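Local coordinates for protein short-chain dehydrogenase/reductase SDR (Paraburkholderia phymatum, PDB 5VA8) that binds NADP in a Rossmann-type fold and probably catalyses NADP-dependent oxidation or reduction, at residues N120-T123 with P124-L127; A153-D156 with V157-L160; A223-A227 with R228-T232. All blocks are in the same frame, centred on the assembly; numbering follows the deposited sequence.

Contact 1 of 3, residues N120-T123 with P124-L127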
loop_
_atom_site.group_PDB
_atom_site.type_symbol
_atom_site.label_atom_id
_atom_site.label_comp_id
_atom_site.label_asym_id
_atom_site.label_seq_id
_atom_site.Cartn_x
_atom_site.Cartn_y
_atom_site.Cartn_z
ATOM N N ASN A 120 19.196 -9.389 8.999
ATOM C CA ASN A 120 18.433 -8.818 7.898
ATOM C C ASN A 120 17.762 -7.497 8.245
ATOM O O ASN A 120 17.039 -6.940 7.404
ATOM C CB ASN A 120 17.391 -9.837 7.408
ATOM C CG ASN A 120 18.021 -11.183 7.060
ATOM O OD1 ASN A 120 17.664 -12.207 7.627
ATOM N ND2 ASN A 120 18.988 -11.170 6.142
ATOM N N MET A 121 17.998 -6.976 9.448
ATOM C CA MET A 121 17.520 -5.644 9.808
ATOM C C MET A 121 18.634 -4.818 10.440
ATOM O O MET A 121 18.966 -3.741 9.930
ATOM C CB MET A 121 16.323 -5.728 10.753
ATOM C CG MET A 121 15.779 -4.360 11.141
ATOM S SD MET A 121 14.452 -4.513 12.332
ATOM C CE MET A 121 14.167 -2.769 12.716
ATOM N N LEU A 122 19.226 -5.295 11.546
ATOM C CA LEU A 122 20.162 -4.425 12.255
ATOM C C LEU A 122 21.493 -4.300 11.522
ATOM O O LEU A 122 22.126 -3.241 11.598
ATOM C CB LEU A 122 20.359 -4.917 13.694
ATOM C CG LEU A 122 19.074 -5.028 14.514
ATOM C CD1 LEU A 122 19.400 -5.417 15.960
ATOM C CD2 LEU A 122 18.278 -3.723 14.468
ATOM N N THR A 123 21.935 -5.347 10.815
ATOM C CA THR A 123 23.175 -5.250 10.039
ATOM C C THR A 123 23.084 -4.172 8.961
ATOM O O THR A 123 23.958 -3.287 8.927
ATOM C CB THR A 123 23.546 -6.635 9.482
ATOM O OG1 THR A 123 24.098 -7.429 10.543
ATOM C CG2 THR A 123 24.571 -6.545 8.349
ATOM N N PRO A 124 22.061 -4.145 8.093
ATOM C CA PRO A 124 21.970 -3.027 7.139
ATOM C C PRO A 124 21.900 -1.667 7.807
ATOM O O PRO A 124 22.494 -0.704 7.306
ATOM C CB PRO A 124 20.673 -3.314 6.366
ATOM C CG PRO A 124 20.404 -4.744 6.562
ATOM C CD PRO A 124 21.049 -5.188 7.840
ATOM N N ILE A 125 21.172 -1.563 8.923
ATOM C CA ILE A 125 21.052 -0.288 9.635
ATOM C C ILE A 125 22.410 0.183 10.138
ATOM O O ILE A 125 22.766 1.368 10.017
ATOM C CB ILE A 125 20.030 -0.422 10.781
ATOM C CG1 ILE A 125 18.621 -0.558 10.201
ATOM C CG2 ILE A 125 20.091 0.796 11.739
ATOM C CD1 ILE A 125 17.547 -0.869 11.241
ATOM N N GLU A 126 23.189 -0.727 10.720
ATOM C CA GLU A 126 24.487 -0.324 11.239
ATOM C C GLU A 126 25.459 0.045 10.121
ATOM O O GLU A 126 26.307 0.927 10.316
ATOM C CB GLU A 126 25.051 -1.431 12.128
ATOM C CG GLU A 126 24.311 -1.538 13.464
ATOM C CD GLU A 126 24.502 -0.313 14.349
ATOM O OE1 GLU A 126 25.425 -0.331 15.195
ATOM O OE2 GLU A 126 23.740 0.672 14.199
ATOM N N LEU A 127 25.365 -0.604 8.955
ATOM C CA LEU A 127 26.248 -0.207 7.860
ATOM C C LEU A 127 25.851 1.147 7.300
ATOM O O LEU A 127 26.724 1.928 6.900
ATOM C CB LEU A 127 26.255 -1.268 6.758
ATOM C CG LEU A 127 27.102 -2.497 7.124
ATOM C CD1 LEU A 127 26.841 -3.677 6.183
ATOM C CD2 LEU A 127 28.580 -2.123 7.123
#

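Contact 2 of 3, residues A153-D156 with V157-L160. With TCE (3,3',3''-phosphanetriyltripropanoic acid), chain F.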
loop_
_atom_site.group_PDB
_atom_site.type_symbol
_atom_site.label_atom_id
_atom_site.label_comp_id
_atom_site.label_asym_id
_atom_site.label_seq_id
_atom_site.Cartn_x
_atom_site.Cartn_y
_atom_site.Cartn_z
ATOM N N ALA A 153 3.982 -9.283 0.705
ATOM C CA ALA A 153 3.035 -10.345 0.991
ATOM C C ALA A 153 3.797 -11.411 1.757
ATOM O O ALA A 153 4.846 -11.877 1.289
ATOM C CB ALA A 153 2.422 -10.917 -0.289
ATOM N N PRO A 154 3.324 -11.812 2.937
ATOM C CA PRO A 154 4.095 -12.762 3.740
ATOM C C PRO A 154 4.261 -14.087 3.021
ATOM O O PRO A 154 3.349 -14.575 2.346
ATOM C CB PRO A 154 3.253 -12.917 5.012
ATOM C CG PRO A 154 1.843 -12.572 4.570
ATOM C CD PRO A 154 2.046 -11.455 3.579
ATOM N N ILE A 155 5.442 -14.669 3.174
ATOM C CA ILE A 155 5.742 -15.980 2.623
ATOM C C ILE A 155 5.473 -17.000 3.718
ATOM O O ILE A 155 5.947 -16.836 4.846
ATOM C CB ILE A 155 7.197 -16.039 2.134
ATOM C CG1 ILE A 155 7.414 -15.046 0.987
ATOM C CG2 ILE A 155 7.584 -17.463 1.729
ATOM C CD1 ILE A 155 8.851 -14.938 0.539
ATOM N N ASP A 156 4.680 -18.029 3.390
ATOM C CA ASP A 156 4.139 -18.972 4.368
ATOM C C ASP A 156 5.167 -19.433 5.401
ATOM O O ASP A 156 4.985 -19.234 6.609
ATOM C CB ASP A 156 3.549 -20.171 3.612
ATOM C CG ASP A 156 3.021 -21.268 4.535
ATOM O OD1 ASP A 156 2.803 -21.020 5.742
ATOM O OD2 ASP A 156 2.819 -22.400 4.038
ATOM N N VAL A 157 6.262 -20.030 4.947
ATOM C CA VAL A 157 7.190 -20.654 5.883
ATOM C C VAL A 157 8.324 -19.710 6.256
ATOM O O VAL A 157 9.252 -20.112 6.964
ATOM C CB VAL A 157 7.763 -21.961 5.310
ATOM C CG1 VAL A 157 6.644 -22.933 4.997
ATOM C CG2 VAL A 157 8.589 -21.668 4.069
ATOM N N LEU A 158 8.259 -18.448 5.814
ATOM C CA LEU A 158 9.379 -17.548 6.086
ATOM C C LEU A 158 8.981 -16.408 7.023
ATOM O O LEU A 158 9.348 -15.243 6.798
ATOM C CB LEU A 158 9.969 -17.004 4.776
ATOM C CG LEU A 158 10.817 -18.032 4.012
ATOM C CD1 LEU A 158 11.354 -17.435 2.713
ATOM C CD2 LEU A 158 11.968 -18.544 4.873
ATOM N N GLY A 159 8.272 -16.745 8.102
ATOM C CA GLY A 159 7.878 -15.735 9.078
ATOM C C GLY A 159 9.029 -14.889 9.592
ATOM O O GLY A 159 8.851 -13.702 9.872
ATOM N N LEU A 160 10.220 -15.490 9.742
ATOM C CA LEU A 160 11.360 -14.718 10.246
ATOM C C LEU A 160 11.755 -13.620 9.270
ATOM O O LEU A 160 12.214 -12.546 9.692
ATOM C CB LEU A 160 12.550 -15.643 10.521
ATOM C CG LEU A 160 12.359 -16.659 11.652
ATOM C CD1 LEU A 160 13.483 -17.681 11.645
ATOM C CD2 LEU A 160 12.301 -15.951 13.014
HETATM O O16 TCE F . 14.177 -14.467 3.201
HETATM C C14 TCE F . 13.437 -14.378 2.183
HETATM O O15 TCE F . 12.407 -13.665 2.209
HETATM C C5 TCE F . 13.789 -15.166 0.923
HETATM C C2 TCE F . 12.580 -15.151 -0.007
HETATM P P TCE F . 13.075 -15.842 -1.657
HETATM C C3 TCE F . 14.135 -17.338 -1.477
HETATM C C6 TCE F . 13.186 -18.351 -0.853
HETATM C C8 TCE F . 13.992 -19.595 -0.541
HETATM O O10 TCE F . 13.566 -20.696 -0.960
HETATM O O9 TCE F . 15.067 -19.510 0.115
HETATM C C1 TCE F . 11.555 -16.187 -2.639
HETATM C C4 TCE F . 10.809 -14.868 -2.805
HETATM C C11 TCE F . 9.518 -15.170 -3.542
HETATM O O12 TCE F . 8.734 -14.243 -3.881
HETATM O O13 TCE F . 9.251 -16.371 -3.812
HETATM O O HOH W 1 6.639 -18.985 8.882
#

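Contact 3 of 3, residues A223-A227 with R228-T232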
loop_
_atom_site.group_PDB
_atom_site.type_symbol
_atom_site.label_atom_id
_atom_site.label_comp_id
_atom_site.label_asym_id
_atom_site.label_seq_id
_atom_site.Cartn_x
_atom_site.Cartn_y
_atom_site.Cartn_z
ATOM N N ALA A 223 5.093 -21.970 -13.531
ATOM C CA ALA A 223 3.814 -21.858 -14.218
ATOM C C ALA A 223 2.845 -20.943 -13.490
ATOM O O ALA A 223 1.870 -20.485 -14.096
ATOM C CB ALA A 223 3.193 -23.245 -14.392
ATOM N N THR A 224 3.097 -20.656 -12.216
ATOM C CA THR A 224 2.240 -19.774 -11.442
ATOM C C THR A 224 2.698 -18.323 -11.478
ATOM O O THR A 224 1.960 -17.449 -11.012
ATOM C CB THR A 224 2.172 -20.249 -9.987
ATOM O OG1 THR A 224 3.397 -19.929 -9.316
ATOM C CG2 THR A 224 1.951 -21.757 -9.931
ATOM N N ILE A 225 3.887 -18.048 -12.008
ATOM C CA ILE A 225 4.434 -16.690 -12.069
ATOM C C ILE A 225 3.954 -16.066 -13.370
ATOM O O ILE A 225 4.108 -16.691 -14.428
ATOM C CB ILE A 225 5.968 -16.700 -12.012
ATOM C CG1 ILE A 225 6.452 -17.383 -10.735
ATOM C CG2 ILE A 225 6.515 -15.282 -12.085
ATOM C CD1 ILE A 225 7.920 -17.702 -10.755
ATOM N N PRO A 226 3.360 -14.866 -13.354
ATOM C CA PRO A 226 2.865 -14.302 -14.622
ATOM C C PRO A 226 3.941 -14.226 -15.698
ATOM O O PRO A 226 3.668 -14.556 -16.853
ATOM C CB PRO A 226 2.343 -12.921 -14.199
ATOM C CG PRO A 226 1.935 -13.116 -12.760
ATOM C CD PRO A 226 2.947 -14.066 -12.186
ATOM N N ALA A 227 5.177 -13.852 -15.345
ATOM C CA ALA A 227 6.241 -13.844 -16.347
ATOM C C ALA A 227 6.665 -15.245 -16.779
ATOM O O ALA A 227 7.381 -15.365 -17.778
ATOM C CB ALA A 227 7.466 -13.088 -15.825
ATOM N N ARG A 228 6.272 -16.292 -16.044
ATOM C CA ARG A 228 6.483 -17.695 -16.413
ATOM C C ARG A 228 7.948 -18.107 -16.366
ATOM O O ARG A 228 8.342 -19.080 -17.023
ATOM C CB ARG A 228 5.904 -18.005 -17.798
ATOM C CG ARG A 228 4.407 -17.823 -17.897
ATOM C CD ARG A 228 3.659 -18.830 -17.043
ATOM N NE ARG A 228 2.245 -18.887 -17.408
ATOM C CZ ARG A 228 1.278 -18.266 -16.741
ATOM N NH1 ARG A 228 1.568 -17.540 -15.670
ATOM N NH2 ARG A 228 0.020 -18.372 -17.148
ATOM N N ARG A 229 8.760 -17.397 -15.588
ATOM C CA ARG A 229 10.162 -17.742 -15.411
ATOM C C ARG A 229 10.592 -17.256 -14.037
ATOM O O ARG A 229 9.863 -16.521 -13.367
ATOM C CB ARG A 229 11.037 -17.127 -16.510
ATOM C CG ARG A 229 11.013 -15.582 -16.545
ATOM C CD ARG A 229 12.048 -15.093 -17.538
ATOM N NE ARG A 229 12.147 -13.641 -17.695
ATOM C CZ ARG A 229 12.921 -12.851 -16.955
ATOM N NH1 ARG A 229 13.631 -13.360 -15.950
ATOM N NH2 ARG A 229 12.973 -11.541 -17.200
ATOM N N PHE A 230 11.788 -17.674 -13.622
ATOM C CA PHE A 230 12.449 -17.099 -12.456
ATOM C C PHE A 230 13.296 -15.900 -12.877
ATOM O O PHE A 230 13.659 -15.747 -14.047
ATOM C CB PHE A 230 13.351 -18.127 -11.758
ATOM C CG PHE A 230 12.625 -19.345 -11.233
ATOM C CD1 PHE A 230 11.261 -19.317 -10.978
ATOM C CD2 PHE A 230 13.327 -20.520 -10.982
ATOM C CE1 PHE A 230 10.606 -20.447 -10.489
ATOM C CE2 PHE A 230 12.673 -21.665 -10.494
ATOM C CZ PHE A 230 11.314 -21.620 -10.246
ATOM N N GLY A 231 13.620 -15.047 -11.900
ATOM C CA GLY A 231 14.504 -13.932 -12.164
ATOM C C GLY A 231 15.963 -14.361 -12.273
ATOM O O GLY A 231 16.382 -15.398 -11.756
ATOM N N THR A 232 16.764 -13.528 -12.969
ATOM C CA THR A 232 18.193 -13.804 -13.103
ATOM C C THR A 232 18.999 -12.854 -12.227
ATOM O O THR A 232 18.630 -11.683 -12.087
ATOM C CB THR A 232 18.674 -13.652 -14.555
ATOM O OG1 THR A 232 18.637 -12.266 -14.936
ATOM C CG2 THR A 232 17.807 -14.455 -15.499
#

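Contact 1 of 3, residues N120-T123 with P124-L127
Met121 and Ile125 stand side by side one helical turn apart, their side chains pointing the same way. Ile125 is the one to follow. Its CB sits 3.6 Å from both Met121 O and Leu122 O, the two carbonyls of the preceding turn. CG1 lies anti to its own carbonyl carbon (chi1 -70°), which swings it back over the preceding turn to 3.2 Å from Met121 O. From there the extended chain carries CD1 outward, where it meets Met121 CG at 3.9 Å and the terminal CE a little farther off. Ile125 CD1 has a looser neighbour in Leu122 CD2, at 4.4 Å. Trp113 of the second subunit packs on Met121, Leu122 and Ile125 together, so this apolar strip of helix 110-138 belongs to the subunit interface; in classical SDR enzymes the corresponding helix, after the fourth strand of the Rossmann fold, likewise takes part in subunit association. The helix is irregular here. It widens into a pi-type turn at 120-122 and kinks at Pro124, whose ring nitrogen has no hydrogen to give to the turn before; CD of the ring fills that position, 3.3 Å from Met121 O. Regular bonding resumes directly, with Ile125 N giving a longish bond to Met121 O (3.3 Å) and Glu126 N a shorter one to Leu122 O (2.9 Å). Asn120, at the upstream end of the irregular turn, approaches the bound NADP, and its ND2 is held by Gly98 O.

Contact 2 of 3, residues A153-D156 with V157-L160
Ile155 and Leu158 lie alongside each other, pointing the same way, and together offer two methyl groups to the bound phosphanetriyltripropanoic acid. Ile155 CG2 rests 3.9 Å from Leu158 CD1, and the two CB atoms are just as close, so the side chains touch from root to branch. Their ends then reach the ligand: Ile155 CD1 comes to 3.8 Å from its C2, while Leu158 CD1 lies 3.7 Å from the carboxylate carbon C14. The isoleucine manages this because CG1 is anti to its carbonyl carbon and the chain beyond is extended (chi2 174°), leaving CG2 for the leucine and sending CD1 to the ligand.

The backbone sets the pair in place. A type I beta turn runs from Ile155 to Leu158, closed by Leu158 N donating to Ile155 O at 3.0 Å; the donor stands well above the carbonyl plane, 55° out of it. A water bridges the next step, donating to Asp156 O and accepting from Gly159 N at 2.9 Å, and thus occupies the first N-H of the helix that follows. Farther out, Asn162 OD1 takes the hydrogen of Ile155 N, and the carboxylate of Asp156, set on the outer side of the turn, forms a salt bridge through OD1 with Lys178 of the second subunit. The polar ends of the ligand have other holders, among them Ser148, Ser149, Ser161 and Arg165.

Leu158 closes the turn and is at the same time the N-cap residue of helix 159-179; with Ile155 it forms an apolar wall of the pocket beside NADP, where the loop after strand 141-146 borders what is probably the substrate site of this SDR fold.

Contact 3 of 3, residues A223-A227 with R228-T232
A type I beta turn from Ile225 to Arg228 folds the chain back on itself, with Arg228 N giving its hydrogen to Ile225 O at 2.7 Å and Arg228 itself in a left-handed backbone conformation (phi 69°). The same carbonyl oxygen is gripped a second time by the Arg228 side chain: NH1 donates to it at 3.0 Å along a fairly straight N-H...O line of 158°. The two donors come from opposite faces of the carbonyl plane, and the oxygen lies nearly in the plane of the guanidinium. A bend at chi2 (-66°) curls the arginine back over the turn to make this possible, bringing one face of its guanidinium against Ala223 O, which stands 3.3 Å from that plane, offset toward the rim. On the buried side, Ile225 CD1 meets the Phe230 ring at its edge, 3.7 Å from CD1 of the ring, the two side chains crossing at about a right angle.

Arg229 NH1 reaches Phe230 O at 3.1 Å and also pairs with Glu235 of the next helix. Tyr250 OH of the fourth subunit is hydrogen-bonded to Arg229 O, and its side chain packs on Ile225. The loop thus joins helix 214-222, whose Arg218, Arg221 and Met222 touch Phe230, to helix 233-243, capped by Thr232, while Gly231 bonds through its backbone to Ile193 and Asp195 beyond strand 184-191.

Overall arrangement
Along the chain the three contacts come in series, none nested in or crossing another, and each is local: contact 1 one stretch of helix that closes no loop, contacts 2 and 3 beta turns. Contact 1 lies within helix 110-138, between the fourth and fifth strands of the parallel sheet. Contact 2 follows strand 141-146 and leads into helix 159-179, with its nearest atoms about 6 Å from contact 1. Contact 3 lies between helices 214-222 and 233-243, on the opposite side of the chain's centre from contact 1, about 30 Å away between centres. Contacts 1 and 2 both meet the second subunit, contact 2 also touches the third, and contact 3 meets the fourth.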